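Local structure of UDP-glucose 6-dehydrogenase (Pyrobaculum islandicum, 3VTF) at residues T101-G106 against E121-A126; R125-G130 against R136-V141; V140-T145 against G153-A158; S169-P174 against E199-F204; I192-G197 against F204-Y209. The protein probably catalyses the NAD(+)-dependent oxidation of UDP-alpha-D-glucose to UDP-alpha-D-glucuronate, using two NAD(+) for each sugar nucleotide. All coordinates share one frame; numbering follows the deposited sequence.

Contact 1: residues T101-G106 against E121-A126; sequences TFIAVG and EAAARA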
# COMPACT_ATOMS: atom_id res chain seq x y z
N THR A 101 -33.06 -9.50 3.02
CA THR A 101 -33.13 -8.24 2.25
C THR A 101 -31.70 -7.64 2.28
O THR A 101 -31.11 -7.48 3.37
CB THR A 101 -34.06 -7.23 2.94
OG1 THR A 101 -35.39 -7.77 2.88
CG2 THR A 101 -34.05 -5.79 2.22
N PHE A 102 -31.14 -7.41 1.08
CA PHE A 102 -29.88 -6.66 0.98
C PHE A 102 -30.14 -5.16 0.96
O PHE A 102 -30.77 -4.62 0.03
CB PHE A 102 -29.16 -7.09 -0.32
CG PHE A 102 -28.67 -8.53 -0.21
CD1 PHE A 102 -27.33 -8.79 0.10
CD2 PHE A 102 -29.54 -9.61 -0.39
CE1 PHE A 102 -26.89 -10.07 0.27
CE2 PHE A 102 -29.08 -10.92 -0.22
CZ PHE A 102 -27.77 -11.15 0.11
N ILE A 103 -29.61 -4.44 1.94
CA ILE A 103 -29.79 -3.00 1.90
C ILE A 103 -28.61 -2.46 1.14
O ILE A 103 -27.42 -2.63 1.58
CB ILE A 103 -29.83 -2.41 3.33
CG1 ILE A 103 -31.09 -2.95 4.06
CG2 ILE A 103 -29.71 -0.86 3.33
CD1 ILE A 103 -31.06 -2.56 5.56
N ALA A 104 -28.91 -1.74 0.05
CA ALA A 104 -27.84 -1.23 -0.82
C ALA A 104 -28.05 0.22 -1.14
O ALA A 104 -27.63 0.68 -2.19
CB ALA A 104 -27.76 -2.06 -2.15
N VAL A 105 -28.71 0.99 -0.25
CA VAL A 105 -28.94 2.42 -0.52
C VAL A 105 -27.66 3.22 -0.27
O VAL A 105 -26.65 2.72 0.31
CB VAL A 105 -30.07 2.93 0.40
CG1 VAL A 105 -31.30 2.13 0.05
CG2 VAL A 105 -29.73 2.63 1.89
N GLY A 106 -27.66 4.47 -0.72
CA GLY A 106 -26.40 5.25 -0.61
C GLY A 106 -26.00 5.66 0.82
O GLY A 106 -26.83 5.64 1.80
N GLU A 121 -31.03 4.02 7.51
CA GLU A 121 -32.00 3.91 8.63
C GLU A 121 -33.43 3.72 8.10
O GLU A 121 -34.16 2.88 8.58
CB GLU A 121 -31.91 5.12 9.57
CG GLU A 121 -33.04 5.05 10.61
CD GLU A 121 -32.93 6.05 11.72
OE1 GLU A 121 -32.02 6.87 11.67
OE2 GLU A 121 -33.73 5.94 12.69
N ALA A 122 -33.81 4.48 7.08
CA ALA A 122 -35.17 4.35 6.48
C ALA A 122 -35.35 3.03 5.84
O ALA A 122 -36.43 2.42 5.92
CB ALA A 122 -35.48 5.49 5.46
N ALA A 123 -34.27 2.48 5.21
CA ALA A 123 -34.45 1.19 4.57
C ALA A 123 -34.61 0.14 5.69
O ALA A 123 -35.38 -0.79 5.53
CB ALA A 123 -33.18 0.85 3.75
N ALA A 124 -33.87 0.28 6.80
CA ALA A 124 -33.91 -0.74 7.87
C ALA A 124 -35.38 -0.70 8.48
O ALA A 124 -35.93 -1.73 8.85
CB ALA A 124 -32.93 -0.42 9.00
N ARG A 125 -35.94 0.49 8.59
CA ARG A 125 -37.33 0.59 9.19
C ARG A 125 -38.29 -0.09 8.23
O ARG A 125 -39.24 -0.77 8.65
CB ARG A 125 -37.71 2.07 9.41
CG ARG A 125 -36.93 2.65 10.59
CD ARG A 125 -37.50 3.98 11.17
NE ARG A 125 -36.58 4.47 12.23
CZ ARG A 125 -36.56 3.97 13.47
NH1 ARG A 125 -37.44 3.05 13.81
NH2 ARG A 125 -35.67 4.35 14.38
N ALA A 126 -38.07 0.10 6.91
CA ALA A 126 -38.93 -0.61 5.96
C ALA A 126 -38.82 -2.10 6.07
O ALA A 126 -39.82 -2.83 5.94
CB ALA A 126 -38.71 -0.15 4.51

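Contact 2: residues R125-G130 against R136-V141; sequences RAVGRG and RWHLVV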
# COMPACT_ATOMS: atom_id res chain seq x y z
N ARG A 125 -35.94 0.49 8.59
CA ARG A 125 -37.33 0.59 9.19
C ARG A 125 -38.29 -0.09 8.23
O ARG A 125 -39.24 -0.77 8.65
CB ARG A 125 -37.71 2.07 9.41
CG ARG A 125 -36.93 2.65 10.59
CD ARG A 125 -37.50 3.98 11.17
NE ARG A 125 -36.58 4.47 12.23
CZ ARG A 125 -36.56 3.97 13.47
NH1 ARG A 125 -37.44 3.05 13.81
NH2 ARG A 125 -35.67 4.35 14.38
N ALA A 126 -38.07 0.10 6.91
CA ALA A 126 -38.93 -0.61 5.96
C ALA A 126 -38.82 -2.10 6.07
O ALA A 126 -39.82 -2.83 5.94
CB ALA A 126 -38.71 -0.15 4.51
N VAL A 127 -37.59 -2.58 6.27
CA VAL A 127 -37.35 -3.95 6.48
C VAL A 127 -38.12 -4.41 7.71
O VAL A 127 -38.79 -5.46 7.64
CB VAL A 127 -35.85 -4.28 6.58
CG1 VAL A 127 -35.68 -5.73 6.99
CG2 VAL A 127 -35.15 -4.08 5.16
N GLY A 128 -38.01 -3.64 8.81
CA GLY A 128 -38.74 -4.01 10.06
C GLY A 128 -40.28 -4.12 9.80
O GLY A 128 -40.92 -5.05 10.18
N ARG A 129 -40.82 -3.20 9.04
CA ARG A 129 -42.30 -3.28 8.69
C ARG A 129 -42.62 -4.50 7.84
O ARG A 129 -43.61 -5.21 8.03
CB ARG A 129 -42.64 -1.98 7.99
CG ARG A 129 -42.71 -0.82 8.99
CD ARG A 129 -43.44 0.38 8.41
NE ARG A 129 -42.65 0.94 7.33
CZ ARG A 129 -41.73 1.91 7.46
NH1 ARG A 129 -41.50 2.50 8.61
NH2 ARG A 129 -41.06 2.32 6.40
N GLY A 130 -41.72 -4.86 6.93
CA GLY A 130 -42.01 -6.04 6.08
C GLY A 130 -41.94 -7.29 6.91
O GLY A 130 -42.72 -8.23 6.72
N ARG A 136 -42.42 -13.97 10.27
CA ARG A 136 -41.43 -15.00 10.65
C ARG A 136 -40.01 -14.53 10.39
O ARG A 136 -39.84 -13.48 9.85
CB ARG A 136 -41.72 -16.40 10.07
CG ARG A 136 -41.77 -16.45 8.58
CD ARG A 136 -42.71 -17.54 8.00
NE ARG A 136 -42.48 -17.49 6.53
CZ ARG A 136 -43.22 -16.83 5.65
NH1 ARG A 136 -44.36 -16.22 5.99
NH2 ARG A 136 -42.87 -16.82 4.40
N TRP A 137 -39.04 -15.31 10.80
CA TRP A 137 -37.64 -14.90 10.79
C TRP A 137 -37.25 -14.41 9.42
O TRP A 137 -37.77 -14.92 8.38
CB TRP A 137 -36.80 -16.09 11.12
CG TRP A 137 -35.31 -15.82 11.06
CD1 TRP A 137 -34.51 -15.36 12.11
CD2 TRP A 137 -34.38 -16.06 9.93
NE1 TRP A 137 -33.21 -15.27 11.72
CE2 TRP A 137 -33.06 -15.67 10.42
CE3 TRP A 137 -34.53 -16.46 8.59
CZ2 TRP A 137 -31.92 -15.75 9.62
CZ3 TRP A 137 -33.36 -16.56 7.78
CH2 TRP A 137 -32.08 -16.22 8.30
N HIS A 138 -36.37 -13.42 9.42
CA HIS A 138 -35.84 -12.80 8.20
C HIS A 138 -34.39 -12.42 8.45
O HIS A 138 -34.00 -12.18 9.60
CB HIS A 138 -36.55 -11.48 7.98
CG HIS A 138 -36.58 -11.02 6.52
ND1 HIS A 138 -35.76 -10.03 6.05
CD2 HIS A 138 -37.35 -11.43 5.43
CE1 HIS A 138 -35.98 -9.84 4.74
NE2 HIS A 138 -36.95 -10.69 4.36
N LEU A 139 -33.58 -12.33 7.38
CA LEU A 139 -32.21 -11.84 7.51
C LEU A 139 -32.05 -10.46 6.92
O LEU A 139 -32.41 -10.21 5.77
CB LEU A 139 -31.24 -12.84 6.82
CG LEU A 139 -29.75 -12.44 6.73
CD1 LEU A 139 -29.09 -12.30 8.11
CD2 LEU A 139 -29.01 -13.51 5.94
N VAL A 140 -31.46 -9.54 7.67
CA VAL A 140 -31.25 -8.19 7.15
C VAL A 140 -29.74 -8.08 6.80
O VAL A 140 -28.86 -8.26 7.68
CB VAL A 140 -31.53 -7.18 8.28
CG1 VAL A 140 -31.37 -5.76 7.74
CG2 VAL A 140 -32.98 -7.42 8.79
N VAL A 141 -29.43 -7.80 5.54
CA VAL A 141 -28.00 -7.79 5.16
C VAL A 141 -27.63 -6.38 4.70
O VAL A 141 -28.31 -5.80 3.79
CB VAL A 141 -27.77 -8.81 3.98
CG1 VAL A 141 -26.23 -8.87 3.57
CG2 VAL A 141 -28.29 -10.23 4.33

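Contact 3: residues V140-T145 against G153-A158; sequences VVVKST and GLVARA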
# COMPACT_ATOMS: atom_id res chain seq x y z
N VAL A 140 -31.46 -9.54 7.67
CA VAL A 140 -31.25 -8.19 7.15
C VAL A 140 -29.74 -8.08 6.80
O VAL A 140 -28.86 -8.26 7.68
CB VAL A 140 -31.53 -7.18 8.28
CG1 VAL A 140 -31.37 -5.76 7.74
CG2 VAL A 140 -32.98 -7.42 8.79
N VAL A 141 -29.43 -7.80 5.54
CA VAL A 141 -28.00 -7.79 5.16
C VAL A 141 -27.63 -6.38 4.70
O VAL A 141 -28.31 -5.80 3.79
CB VAL A 141 -27.77 -8.81 3.98
CG1 VAL A 141 -26.23 -8.87 3.57
CG2 VAL A 141 -28.29 -10.23 4.33
N VAL A 142 -26.58 -5.84 5.26
CA VAL A 142 -26.20 -4.48 4.91
C VAL A 142 -25.07 -4.56 3.83
O VAL A 142 -23.94 -5.02 4.16
CB VAL A 142 -25.66 -3.71 6.15
CG1 VAL A 142 -25.32 -2.26 5.74
CG2 VAL A 142 -26.67 -3.72 7.36
N LYS A 143 -25.38 -4.12 2.60
CA LYS A 143 -24.33 -4.04 1.54
C LYS A 143 -23.75 -2.62 1.48
O LYS A 143 -22.64 -2.44 1.10
CB LYS A 143 -24.95 -4.33 0.18
CG LYS A 143 -25.26 -5.79 -0.07
CD LYS A 143 -24.02 -6.63 0.00
CE LYS A 143 -23.21 -6.58 -1.25
NZ LYS A 143 -22.22 -7.75 -1.11
N SER A 144 -24.57 -1.60 1.83
CA SER A 144 -24.16 -0.22 2.01
C SER A 144 -22.85 -0.13 2.78
O SER A 144 -22.68 -0.85 3.72
CB SER A 144 -25.30 0.59 2.75
OG SER A 144 -26.49 0.46 1.94
N THR A 145 -21.97 0.82 2.40
CA THR A 145 -20.80 1.14 3.13
C THR A 145 -21.15 1.96 4.35
O THR A 145 -21.61 3.10 4.21
CB THR A 145 -19.79 1.92 2.20
OG1 THR A 145 -19.47 1.01 1.11
CG2 THR A 145 -18.48 2.20 3.02
N GLY A 153 -25.90 -2.07 15.50
CA GLY A 153 -26.44 -0.91 16.25
C GLY A 153 -27.65 -0.31 15.58
O GLY A 153 -28.74 -0.87 15.66
N LEU A 154 -27.44 0.78 14.83
CA LEU A 154 -28.52 1.46 14.18
C LEU A 154 -29.50 0.53 13.41
O LEU A 154 -30.71 0.63 13.57
CB LEU A 154 -27.94 2.52 13.21
CG LEU A 154 -28.93 3.07 12.16
CD1 LEU A 154 -30.04 3.81 12.89
CD2 LEU A 154 -28.30 4.02 11.19
N VAL A 155 -28.97 -0.34 12.52
CA VAL A 155 -29.85 -1.15 11.63
C VAL A 155 -30.64 -2.18 12.47
O VAL A 155 -31.88 -2.21 12.33
CB VAL A 155 -29.00 -1.88 10.53
CG1 VAL A 155 -29.78 -3.02 9.85
CG2 VAL A 155 -28.44 -0.86 9.49
N ALA A 156 -29.98 -2.91 13.37
CA ALA A 156 -30.72 -3.89 14.20
C ALA A 156 -31.76 -3.19 15.04
O ALA A 156 -32.85 -3.72 15.24
CB ALA A 156 -29.78 -4.70 15.09
N ARG A 157 -31.43 -1.99 15.48
CA ARG A 157 -32.41 -1.24 16.34
C ARG A 157 -33.58 -0.72 15.54
O ARG A 157 -34.71 -0.86 15.96
CB ARG A 157 -31.71 -0.08 17.07
CG ARG A 157 -32.67 0.68 17.96
CD ARG A 157 -31.92 1.71 18.84
NE ARG A 157 -31.04 2.58 18.05
CZ ARG A 157 -31.49 3.57 17.26
NH1 ARG A 157 -32.81 3.76 17.10
NH2 ARG A 157 -30.64 4.33 16.56
N ALA A 158 -33.32 -0.11 14.36
CA ALA A 158 -34.36 0.38 13.57
C ALA A 158 -35.32 -0.74 13.05
O ALA A 158 -36.57 -0.54 12.98
CB ALA A 158 -33.77 1.21 12.39

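Contact 4: residues S169-P174 against E199-F204; sequences SVASNP and ERAASF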
# COMPACT_ATOMS: atom_id res chain seq x y z
N SER A 169 -32.36 -11.77 12.05
CA SER A 169 -30.89 -11.73 12.21
C SER A 169 -30.33 -10.70 11.26
O SER A 169 -31.06 -10.19 10.40
CB SER A 169 -30.27 -13.12 11.89
OG SER A 169 -30.75 -14.15 12.75
N VAL A 170 -29.08 -10.28 11.50
CA VAL A 170 -28.47 -9.16 10.75
C VAL A 170 -27.10 -9.72 10.30
O VAL A 170 -26.55 -10.68 10.89
CB VAL A 170 -28.24 -7.87 11.56
CG1 VAL A 170 -29.60 -7.29 12.03
CG2 VAL A 170 -27.33 -8.12 12.79
N ALA A 171 -26.54 -9.09 9.27
CA ALA A 171 -25.23 -9.42 8.83
C ALA A 171 -24.69 -8.24 8.02
O ALA A 171 -25.46 -7.62 7.25
CB ALA A 171 -25.23 -10.67 7.92
N SER A 172 -23.40 -8.02 8.11
CA SER A 172 -22.72 -7.04 7.23
C SER A 172 -22.10 -7.95 6.11
O SER A 172 -21.51 -8.99 6.40
CB SER A 172 -21.59 -6.40 8.05
OG SER A 172 -20.67 -5.75 7.16
N ASN A 173 -22.29 -7.56 4.86
CA ASN A 173 -21.76 -8.32 3.73
C ASN A 173 -21.30 -7.24 2.74
O ASN A 173 -22.04 -6.80 1.81
CB ASN A 173 -22.89 -9.23 3.13
CG ASN A 173 -22.45 -9.97 1.86
OD1 ASN A 173 -21.23 -10.36 1.67
ND2 ASN A 173 -23.39 -10.12 0.97
N PRO A 174 -20.11 -6.70 2.99
CA PRO A 174 -19.74 -5.55 2.20
C PRO A 174 -19.56 -5.89 0.73
O PRO A 174 -19.44 -7.10 0.36
CB PRO A 174 -18.38 -5.12 2.79
CG PRO A 174 -17.91 -6.25 3.64
CD PRO A 174 -19.17 -6.95 4.12
N GLU A 199 -25.04 -17.59 13.89
CA GLU A 199 -24.79 -18.74 13.02
C GLU A 199 -25.79 -18.91 11.89
O GLU A 199 -25.44 -19.32 10.78
CB GLU A 199 -24.74 -20.06 13.87
CG GLU A 199 -24.22 -21.28 13.13
CD GLU A 199 -22.98 -20.95 12.31
OE1 GLU A 199 -21.95 -20.58 12.95
OE2 GLU A 199 -23.03 -21.02 11.05
N ARG A 200 -27.04 -18.61 12.19
CA ARG A 200 -28.06 -18.82 11.18
C ARG A 200 -27.83 -17.83 10.04
O ARG A 200 -28.01 -18.21 8.90
CB ARG A 200 -29.44 -18.55 11.77
CG ARG A 200 -30.58 -19.00 10.87
CD ARG A 200 -31.91 -18.82 11.57
NE ARG A 200 -33.01 -19.16 10.66
CZ ARG A 200 -34.29 -19.25 11.03
NH1 ARG A 200 -34.61 -19.04 12.28
NH2 ARG A 200 -35.23 -19.61 10.12
N ALA A 201 -27.43 -16.58 10.36
CA ALA A 201 -27.07 -15.60 9.29
C ALA A 201 -25.93 -16.11 8.42
O ALA A 201 -26.00 -16.00 7.22
CB ALA A 201 -26.69 -14.26 9.93
N ALA A 202 -24.84 -16.56 9.04
CA ALA A 202 -23.68 -17.08 8.33
C ALA A 202 -24.02 -18.25 7.43
O ALA A 202 -23.69 -18.28 6.22
CB ALA A 202 -22.57 -17.46 9.35
N SER A 203 -24.77 -19.20 7.98
CA SER A 203 -25.13 -20.34 7.13
C SER A 203 -26.06 -19.92 5.95
O SER A 203 -25.96 -20.42 4.80
CB SER A 203 -25.80 -21.39 8.08
OG SER A 203 -26.36 -22.32 7.22
N PHE A 204 -26.98 -18.98 6.20
CA PHE A 204 -27.87 -18.53 5.11
C PHE A 204 -27.07 -17.88 3.96
O PHE A 204 -27.24 -18.19 2.80
CB PHE A 204 -28.86 -17.52 5.66
CG PHE A 204 -29.95 -17.17 4.70
CD1 PHE A 204 -31.23 -17.74 4.84
CD2 PHE A 204 -29.73 -16.23 3.66
CE1 PHE A 204 -32.25 -17.41 3.92
CE2 PHE A 204 -30.79 -15.86 2.76
CZ PHE A 204 -32.03 -16.46 2.89

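Contact 5: residues I192-G197 against F204-Y209; sequences IVIGAG and FLLDVY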
# COMPACT_ATOMS: atom_id res chain seq x y z
N ILE A 192 -15.44 -13.07 -0.59
CA ILE A 192 -16.76 -12.71 -0.05
C ILE A 192 -16.62 -12.59 1.44
O ILE A 192 -16.07 -13.51 2.12
CB ILE A 192 -17.78 -13.84 -0.43
CG1 ILE A 192 -18.09 -13.74 -1.91
CG2 ILE A 192 -19.10 -13.63 0.37
CD1 ILE A 192 -18.81 -15.00 -2.43
N VAL A 193 -17.03 -11.43 2.01
CA VAL A 193 -16.86 -11.21 3.41
C VAL A 193 -18.26 -11.21 4.05
O VAL A 193 -19.15 -10.44 3.64
CB VAL A 193 -16.21 -9.82 3.65
CG1 VAL A 193 -16.17 -9.51 5.16
CG2 VAL A 193 -14.77 -9.84 3.10
N ILE A 194 -18.45 -12.09 5.02
CA ILE A 194 -19.73 -12.22 5.69
C ILE A 194 -19.52 -11.92 7.16
O ILE A 194 -18.91 -12.69 7.87
CB ILE A 194 -20.28 -13.66 5.54
CG1 ILE A 194 -20.64 -13.96 4.09
CG2 ILE A 194 -21.50 -13.87 6.42
CD1 ILE A 194 -20.61 -15.42 3.75
N GLY A 195 -20.03 -10.79 7.63
CA GLY A 195 -19.98 -10.49 9.04
C GLY A 195 -21.33 -10.80 9.65
O GLY A 195 -22.19 -9.95 9.68
N ALA A 196 -21.47 -12.03 10.14
CA ALA A 196 -22.76 -12.54 10.57
C ALA A 196 -23.03 -12.20 12.01
O ALA A 196 -22.17 -12.34 12.85
CB ALA A 196 -22.82 -14.04 10.37
N GLY A 197 -24.24 -11.74 12.28
CA GLY A 197 -24.61 -11.45 13.65
C GLY A 197 -24.87 -12.78 14.40
O GLY A 197 -24.82 -12.79 15.60
N PHE A 204 -26.98 -18.98 6.20
CA PHE A 204 -27.87 -18.53 5.11
C PHE A 204 -27.07 -17.88 3.96
O PHE A 204 -27.24 -18.19 2.80
CB PHE A 204 -28.86 -17.52 5.66
CG PHE A 204 -29.95 -17.17 4.70
CD1 PHE A 204 -31.23 -17.74 4.84
CD2 PHE A 204 -29.73 -16.23 3.66
CE1 PHE A 204 -32.25 -17.41 3.92
CE2 PHE A 204 -30.79 -15.86 2.76
CZ PHE A 204 -32.03 -16.46 2.89
N LEU A 205 -26.13 -16.99 4.31
CA LEU A 205 -25.35 -16.30 3.22
C LEU A 205 -24.37 -17.26 2.55
O LEU A 205 -24.10 -17.15 1.36
CB LEU A 205 -24.59 -15.07 3.83
CG LEU A 205 -25.59 -13.97 4.23
CD1 LEU A 205 -24.92 -12.84 5.02
CD2 LEU A 205 -26.12 -13.40 2.94
N LEU A 206 -23.82 -18.22 3.30
CA LEU A 206 -22.92 -19.19 2.65
C LEU A 206 -23.70 -20.03 1.64
O LEU A 206 -23.22 -20.35 0.57
CB LEU A 206 -22.23 -20.09 3.64
CG LEU A 206 -21.25 -19.47 4.59
CD1 LEU A 206 -20.80 -20.40 5.76
CD2 LEU A 206 -20.08 -18.98 3.75
N ASP A 207 -24.95 -20.32 1.98
CA ASP A 207 -25.87 -20.92 0.99
C ASP A 207 -26.13 -20.03 -0.24
O ASP A 207 -26.07 -20.46 -1.40
CB ASP A 207 -27.20 -21.27 1.68
CG ASP A 207 -28.15 -22.00 0.74
OD1 ASP A 207 -29.09 -21.36 0.18
OD2 ASP A 207 -27.87 -23.19 0.51
N VAL A 208 -26.45 -18.76 0.02
CA VAL A 208 -26.73 -17.84 -1.09
C VAL A 208 -25.53 -17.83 -2.06
O VAL A 208 -25.72 -17.72 -3.28
CB VAL A 208 -26.98 -16.39 -0.53
CG1 VAL A 208 -26.89 -15.33 -1.65
CG2 VAL A 208 -28.35 -16.27 0.10
N TYR A 209 -24.29 -17.85 -1.52
CA TYR A 209 -23.13 -17.70 -2.37
C TYR A 209 -22.48 -19.04 -2.78
O TYR A 209 -21.38 -19.05 -3.32
CB TYR A 209 -22.10 -16.84 -1.64
CG TYR A 209 -22.56 -15.37 -1.54
CD1 TYR A 209 -22.63 -14.58 -2.69
CD2 TYR A 209 -22.83 -14.76 -0.27
CE1 TYR A 209 -22.95 -13.21 -2.60
CE2 TYR A 209 -23.20 -13.38 -0.16
CZ TYR A 209 -23.28 -12.64 -1.34
OH TYR A 209 -23.59 -11.28 -1.34

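Contact 1: residues T101-G106 against E121-A126
Ile103 leaves the end of strand 100-103 and lays both of its branches on helix 118-134, a helix-on-sheet packing within a beta-alpha-beta unit of the Rossmann-type NAD-binding domain. Its CG2 meets Ala123 CB at 3.9 Å. The longer arm does the other half of the work: with CG1 beside the backbone N (chi1 -65°) and the chain extended beyond it, CD1 reaches the helix backbone, 4.1 Å from Ala124 CA. Alanine suits both helix positions, since a single methyl lets the helix lie close to the strand while the branched isoleucine supplies the bulk. Two residues on, in the loop after the strand, Val105 brings CG2 to within 4.3 Å of Ala123 CB, so that this methyl is shared by two branched side chains. Val105 also lies about 6 Å, side chain to side chain, from Asp51 and Thr107, both predicted to bind NAD(+). Farther out, Ala124 touches Ala158 and Val159 of helix 151-160. On the helix flank away from the strand, Arg125 approaches Glu121 side-on one turn earlier: NE at 3.2 Å and NH2 at 3.0 Å both point to the single oxygen OE2.

Contact 2: residues R125-G130 against R136-V141
Val127 turns one methyl from helix 118-134 onto strand 139-142, and Val140 answers with one of its own: Val127 CG1 and Val140 CG2 stand 3.7 Å apart. The two side chains meet at a slant, and different branches are used. In Val127 the touching methyl is the one opposite the backbone N (chi1 172°), which carries it outward from the helix. In Val140 the first torsion is nearly the same (-178°), yet it is CG2, the methyl next to its own backbone N, that faces the helix. Valine fits both places, because its short branched side chain is stiff and fills the space between strand and helix without a long flexible arm.

The same CG1 of Val127 also comes to 4.4 Å from His138 ND1, approaching the imidazole ring obliquely. His138 thus sits with an apolar neighbour near one nitrogen, while its NE2 makes a weak hydrogen bond to the carbonyl oxygen of Val95. The other methyl of Val127, CG2, packs 3.6 Å from Thr101 CG2 on the adjacent strand, which leaves the valine wedged between side chains of two strands.

This helix is the crossover between strands 100-103 and 139-142, which lie side by side and parallel, as expected of a beta-alpha-beta unit. Side chains alternate along the second strand: Val140 faces helix 118-134 and also touches Val159 of helix 151-160, whereas Leu139 points to the other side of the sheet, where helix 199-208 receives it.

Contact 3: residues V140-T145 against G153-A158
Just past Val142, which packs on Val155, the hydroxyl OG of Ser144 is gripped by two backbone carbonyl oxygens, that of Ile103 at the end of the neighbouring strand and that of Val105 in the loop beyond it. A serine suits this turn: its short side chain joins it to the end of strand 100-103 and the loop that follows, the one hydroxyl proton being shared or alternating between the two acceptors. Across the contact itself everything is apolar, and one residue carries the helix side. Val142 CG2 meets both methyls of Val155 at 4.0 Å, while Val155 CG1 alone also meets Val140 CG1, at 3.8 Å. With CG1 opposite its backbone N (chi1 164°), Val155 sets that methyl against Val140 and passes alongside it, the two pointing opposite ways, but it meets Val142 end-on. Such packing begins the next beta-alpha-beta unit of the Rossmann-type domain, in which helix 151-160 leads from strand 139-142 to strand 169-172. Val140 and Val142, two apart on the strand, present the same side to the helix. Val155 also touches Val120 of helix 118-134. Beyond the strand, Thr145, predicted to bind NAD(+), has its carbonyl oxygen hydrogen-bonded to the hydroxyl of Thr107.

Contact 4: residues S169-P174 against E199-F204
Ala201 of helix 199-208 sets its methyl on strand 169-172, where the side chains of Ser169 and Ala171 and the carbonyl oxygen of Val170 form the surface beneath it. The setting is the sheet of the Rossmann-type NAD-binding domain; the helix is not the crossover that follows this strand but one that starts after the next, antiparallel strand, 192-196. The axes of the strand and of the first helical turns come within 7.9 Å, with an angle of 57° between their directions.

The methyl and CB contacts are few. Ala201 CB lies 4.2 Å from Ser169 CB and 4.4 Å from Ala171 CB, the latter a purely apolar pair, and the two strand residues show the same side. Small residues are apt here, since strand and helix approach so closely. Val170, in between, points its side chain the other way, onto helix 151-160.

Polar bonds flank the patch at its Ser169 end. The hydroxyl of Ser169, with OG beside the backbone N (chi1 -61°), is held by the carboxylate of Asp198 and by Trp137 NE1. The same carboxylate accepts the amide N of Ala201 through its other oxygen, so one aspartate ties the start of the helix to the strand. Ser169 therefore has two roles, a CB for packing and a buried OG with partners.

A charged group lies at the edge: Arg200 makes a cation-pi contact with the ring of Trp137. Closest across the two segments is a carbon on backbone, Ala201 CB standing 3.7 Å from Val170 O.

Contact 5: residues I192-G197 against F204-Y209
Ile192 opens the strand by covering Tyr209 with both of its branches. CG2 stands over one ring face, a CH-pi contact 4.2 Å from the ring centroid and 21° off the normal, while CD1 settles 3.9 Å from Tyr209 CB. These places follow from a first torsion that sets CG2 opposite the backbone N and CG1 beside it (chi1 -72°). Val208 CG1 lies over the centre of the opposite face, so the ring is sandwiched between aliphatic groups. Were Ile192 replaced by an alanine, the loss of CG2 and CD1 would probably remove the CH-pi partner and leave a gap against that face of Tyr209. The next residue, Val193, packs on Ala262 of the second subunit. Strand 192-196 and helix 199-208 then continue into strand 216-219, a beta-alpha-beta unit at the edge of the Rossmann-type sheet, and Ile194 buries the most surface of the strand residues here. Its CG2 approaches Leu205 CD1 at 3.8 Å, the two side chains lying side by side but extending in opposing senses. Its other end, CD1, turns to Leu206 and comes within 3.6 Å of CD2, reached by a leucine whose tip bends in from the flank of the helix. Branched isoleucine lets one strand position serve two helix residues. Gly195 adds no side chain, but its amide is hydrogen-bonded to the backbone oxygen of Ser172 on the adjacent strand.

From the N terminus, contact 1 closes the loop that leaves strand 100-103 and sets helix 118-134 on it. Contact 2 starts on the stretch where contact 1 ends and returns to strand 139-142, completing the crossover; contact 3 starts on the stretch where contact 2 ends and carries on to helix 151-160. All three lie on one side of the sheet. Contacts 4 and 5 cross instead: segment 192-197 of contact 5 falls between the two segments of contact 4, and both end on helix 199-208, which packs on the other side. Together they tie strands 100-103, 139-142, 169-172 and 192-196 to helices on both sides of one sheet in the NAD-binding domain.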